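Local coordinates for protein peptidase S15/CocE/NonD (PDB 4PF1) that probably cleaves residues from the N-terminal ends of peptides as a serine aminopeptidase of the alpha/beta hydrolase fold, at residues A201-A206 with F581-D585; G239-A243 with I595-P599. All coordinates share one frame; numbering follows the deposited sequence.

Contact 1. Residues A201-A206 with F581-D585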
# COMPACT_ATOMS: atom_id res chain seq x y z
N ALA A 201 -9.42 -34.54 -13.56
CA ALA A 201 -8.85 -34.09 -12.29
C ALA A 201 -9.86 -33.19 -11.57
O ALA A 201 -10.22 -32.13 -12.08
CB ALA A 201 -7.54 -33.37 -12.52
N PHE A 202 -10.34 -33.63 -10.39
CA PHE A 202 -11.38 -32.95 -9.61
C PHE A 202 -10.90 -31.65 -8.94
O PHE A 202 -9.93 -31.66 -8.18
CB PHE A 202 -11.97 -33.89 -8.55
CG PHE A 202 -13.13 -33.32 -7.77
CD1 PHE A 202 -14.22 -32.74 -8.42
CD2 PHE A 202 -13.16 -33.40 -6.38
CE1 PHE A 202 -15.30 -32.22 -7.69
CE2 PHE A 202 -14.25 -32.90 -5.66
CZ PHE A 202 -15.31 -32.31 -6.32
N ARG A 203 -11.64 -30.55 -9.18
CA ARG A 203 -11.40 -29.23 -8.57
C ARG A 203 -12.17 -29.13 -7.24
O ARG A 203 -13.18 -28.44 -7.16
CB ARG A 203 -11.79 -28.09 -9.54
CG ARG A 203 -10.72 -27.77 -10.56
CD ARG A 203 -11.27 -27.19 -11.85
NE ARG A 203 -11.63 -25.77 -11.71
CZ ARG A 203 -10.78 -24.76 -11.89
NH1 ARG A 203 -9.52 -25.00 -12.21
NH2 ARG A 203 -11.19 -23.51 -11.73
N GLN A 204 -11.69 -29.86 -6.21
CA GLN A 204 -12.30 -29.93 -4.88
C GLN A 204 -12.51 -28.55 -4.23
O GLN A 204 -13.54 -28.34 -3.60
CB GLN A 204 -11.48 -30.84 -3.94
CG GLN A 204 -9.98 -30.55 -3.93
CD GLN A 204 -9.20 -31.36 -2.92
OE1 GLN A 204 -9.71 -32.28 -2.27
NE2 GLN A 204 -7.92 -31.04 -2.76
N GLU A 205 -11.55 -27.62 -4.39
CA GLU A 205 -11.63 -26.27 -3.81
C GLU A 205 -12.71 -25.41 -4.47
O GLU A 205 -13.34 -24.60 -3.79
CB GLU A 205 -10.28 -25.56 -3.92
CG GLU A 205 -9.45 -25.65 -2.65
CD GLU A 205 -8.56 -24.45 -2.43
OE1 GLU A 205 -7.56 -24.31 -3.17
OE2 GLU A 205 -8.91 -23.61 -1.57
N ALA A 206 -12.90 -25.55 -5.78
CA ALA A 206 -13.89 -24.78 -6.52
C ALA A 206 -15.27 -25.45 -6.47
O ALA A 206 -16.28 -24.77 -6.70
CB ALA A 206 -13.46 -24.61 -7.97
N PHE A 581 -2.11 -28.91 -5.99
CA PHE A 581 -2.87 -28.95 -4.74
C PHE A 581 -2.95 -27.58 -4.00
O PHE A 581 -2.00 -26.81 -4.07
CB PHE A 581 -2.18 -30.00 -3.83
CG PHE A 581 -3.01 -30.56 -2.71
CD1 PHE A 581 -3.97 -31.53 -2.96
CD2 PHE A 581 -2.83 -30.13 -1.41
CE1 PHE A 581 -4.76 -32.04 -1.93
CE2 PHE A 581 -3.61 -30.64 -0.37
CZ PHE A 581 -4.57 -31.60 -0.64
N PRO A 582 -4.06 -27.25 -3.27
CA PRO A 582 -5.27 -28.06 -2.99
C PRO A 582 -6.40 -27.90 -4.01
O PRO A 582 -7.43 -28.54 -3.84
CB PRO A 582 -5.69 -27.54 -1.61
CG PRO A 582 -5.33 -26.09 -1.64
CD PRO A 582 -4.09 -25.98 -2.52
N LEU A 583 -6.22 -27.04 -5.05
CA LEU A 583 -7.23 -26.82 -6.09
C LEU A 583 -7.69 -28.16 -6.66
O LEU A 583 -8.89 -28.43 -6.68
CB LEU A 583 -6.67 -25.91 -7.21
CG LEU A 583 -7.61 -25.59 -8.41
CD1 LEU A 583 -9.00 -25.10 -7.96
CD2 LEU A 583 -6.97 -24.58 -9.34
N TYR A 584 -6.74 -29.03 -7.03
CA TYR A 584 -7.05 -30.38 -7.50
C TYR A 584 -6.74 -31.39 -6.41
O TYR A 584 -5.73 -31.25 -5.72
CB TYR A 584 -6.25 -30.71 -8.77
CG TYR A 584 -6.66 -29.87 -9.96
CD1 TYR A 584 -6.01 -28.67 -10.24
CD2 TYR A 584 -7.72 -30.25 -10.78
CE1 TYR A 584 -6.39 -27.88 -11.32
CE2 TYR A 584 -8.10 -29.47 -11.87
CZ TYR A 584 -7.45 -28.27 -12.12
OH TYR A 584 -7.83 -27.50 -13.19
N ASP A 585 -7.61 -32.41 -6.24
CA ASP A 585 -7.33 -33.46 -5.26
C ASP A 585 -6.15 -34.31 -5.74
O ASP A 585 -5.88 -34.35 -6.95
CB ASP A 585 -8.58 -34.32 -4.96
CG ASP A 585 -9.14 -35.13 -6.12
OD1 ASP A 585 -8.78 -34.84 -7.28
OD2 ASP A 585 -9.97 -36.02 -5.87
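A buried interdomain contact joins the inverse gamma turn centred on R203, which leads from strand 201-202 into helix 204-215, to the loop between strands 571-577 and 606-625, with Q204, R203 and Y584 as its chief side chains. Q204 sends its amide across the loop: NE2 donates to P582 O at 2.8 Å, reaching that carbonyl from a direction tilted 24° out of its plane. The same NE2 lies 3.4 Å from CE1 of F581, the amide and ring planes turned 58° apart, while OE1 and CD lie against D585 CB. A chi1 of 49° puts CG of Q204 between its backbone N and carbonyl carbon, and the chain then runs out extended to P582. R203 lies alongside Y584, with R203 CG 3.4 Å from Y584 CE2. Within the guanidinium plane, R203 NH1 donates to Y584 OH at 3.2 Å. L583 CD1 sits over one face of that guanidinium, whose NH2 and NE also donate to the carbonyls of Q296 and D195, so three bonds and a methyl fix its rotation. The backbones meet where D585 N donates to F202 O at 3.1 Å, and D585 OD1 is held in a salt bridge with R534. Such a seam, where the helical insertion between core strands 178-184 and 287-292 meets a C-terminal beta-domain loop, fits the multidomain build of S15 peptidases.

Contact 2. Residues G239-A243 with I595-P599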
# COMPACT_ATOMS: atom_id res chain seq x y z
N GLY A 239 -7.39 -35.90 3.43
CA GLY A 239 -6.91 -37.02 2.63
C GLY A 239 -7.51 -37.06 1.24
O GLY A 239 -6.78 -37.06 0.24
N ASN A 240 -8.84 -37.12 1.16
CA ASN A 240 -9.56 -37.15 -0.11
C ASN A 240 -10.75 -36.18 -0.08
O ASN A 240 -11.13 -35.72 0.99
CB ASN A 240 -10.00 -38.59 -0.47
CG ASN A 240 -10.82 -39.29 0.59
OD1 ASN A 240 -11.74 -38.73 1.19
ND2 ASN A 240 -10.57 -40.58 0.77
N ALA A 241 -11.30 -35.85 -1.26
CA ALA A 241 -12.43 -34.92 -1.42
C ALA A 241 -13.70 -35.40 -0.69
O ALA A 241 -14.48 -34.57 -0.21
CB ALA A 241 -12.72 -34.71 -2.89
N GLY A 242 -13.90 -36.72 -0.62
CA GLY A 242 -15.04 -37.33 0.06
C GLY A 242 -15.07 -37.06 1.55
O GLY A 242 -16.12 -36.74 2.10
N ALA A 243 -13.90 -37.18 2.22
CA ALA A 243 -13.79 -36.92 3.66
C ALA A 243 -13.96 -35.44 3.98
O ALA A 243 -14.39 -35.09 5.07
CB ALA A 243 -12.46 -37.43 4.20
N ILE A 595 -11.40 -41.99 -6.83
CA ILE A 595 -10.40 -41.17 -6.13
C ILE A 595 -11.09 -40.28 -5.05
O ILE A 595 -10.43 -39.92 -4.06
CB ILE A 595 -9.51 -40.36 -7.13
CG1 ILE A 595 -8.66 -41.34 -7.98
CG2 ILE A 595 -8.61 -39.33 -6.41
CD1 ILE A 595 -7.97 -40.73 -9.19
N MET A 596 -12.41 -40.03 -5.18
CA MET A 596 -13.20 -39.27 -4.18
C MET A 596 -13.08 -39.90 -2.78
O MET A 596 -13.03 -39.17 -1.79
CB MET A 596 -14.69 -39.20 -4.58
CG MET A 596 -14.97 -38.46 -5.87
SD MET A 596 -14.57 -36.69 -5.83
CE MET A 596 -15.41 -36.16 -7.31
N PHE A 597 -13.05 -41.25 -2.71
CA PHE A 597 -13.01 -42.00 -1.46
C PHE A 597 -11.77 -42.92 -1.38
O PHE A 597 -11.81 -43.95 -0.70
CB PHE A 597 -14.31 -42.84 -1.32
CG PHE A 597 -15.58 -42.10 -1.66
CD1 PHE A 597 -16.13 -41.19 -0.76
CD2 PHE A 597 -16.22 -42.30 -2.87
CE1 PHE A 597 -17.30 -40.50 -1.07
CE2 PHE A 597 -17.40 -41.60 -3.18
CZ PHE A 597 -17.93 -40.71 -2.28
N ALA A 598 -10.65 -42.51 -2.03
CA ALA A 598 -9.40 -43.29 -2.02
C ALA A 598 -8.87 -43.47 -0.57
O ALA A 598 -8.77 -42.49 0.17
CB ALA A 598 -8.36 -42.61 -2.88
N PRO A 599 -8.59 -44.73 -0.13
CA PRO A 599 -8.12 -44.93 1.25
C PRO A 599 -6.69 -44.41 1.47
O PRO A 599 -5.95 -44.29 0.49
CB PRO A 599 -8.22 -46.45 1.44
CG PRO A 599 -8.10 -47.01 0.08
CD PRO A 599 -8.69 -46.00 -0.87
O HOH W 1 -9.99 -37.26 -3.54
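The capped N-terminus of helix 241-247 meets the short 3-10 turn at 595-596 and the loop that follows it, and N240 serves both sides. Its ND2 donates to A598 O at 2.7 Å; the acceptor lies in the plane of the amide, although the donor stands above the carbonyl plane. The other branch turns back to its own helix, OD1 accepting from A243 N at 2.9 Å almost in line with the side-chain C=O. This is an N-cap, in which a side-chain oxygen takes up an N-H of the first helical turn, and here the capping amide also crosses to the C-terminal beta domain. A chi1 of 54° swings the amide in over its own backbone, so that OD1 faces the helix and ND2 the loop. With an alanine here both amide bonds go, which would probably leave A598 O without this donor and A243 N with little more than its weak bond to N240 O. Two further N-H groups of the turn face the loop: G242 N donates to M596 O at 2.9 Å, and a water bridges A241 N to I595 O. G242 lies so close to the loop that a CB would clash with M596 O and the F597 ring, whose CE1 is 4.1 Å from G242 CA. The buried A241 CB touches M596 SD at 4.0 Å.

Contacts 1 and 2 lie with their centres about 12 Å apart on the same side of the chain's centre, and they form one continuous interface. Along the chain their segments alternate: 201-206 and 239-243 come first, from the helical insertion between core strands 178-184 and 287-292, then 581-585 and 595-599, both from the loop between strands 571-577 and 606-625 of the C-terminal region. Helices 204-215 and 241-247 thus present their N-terminal ends to a single long loop. The contacts touch directly, F202 CD2 lying 3.6 Å from M596 SD and D585 OD2 3.6 Å from I595 CG2, so two regions remote in sequence meet at two adjoining places along one loop.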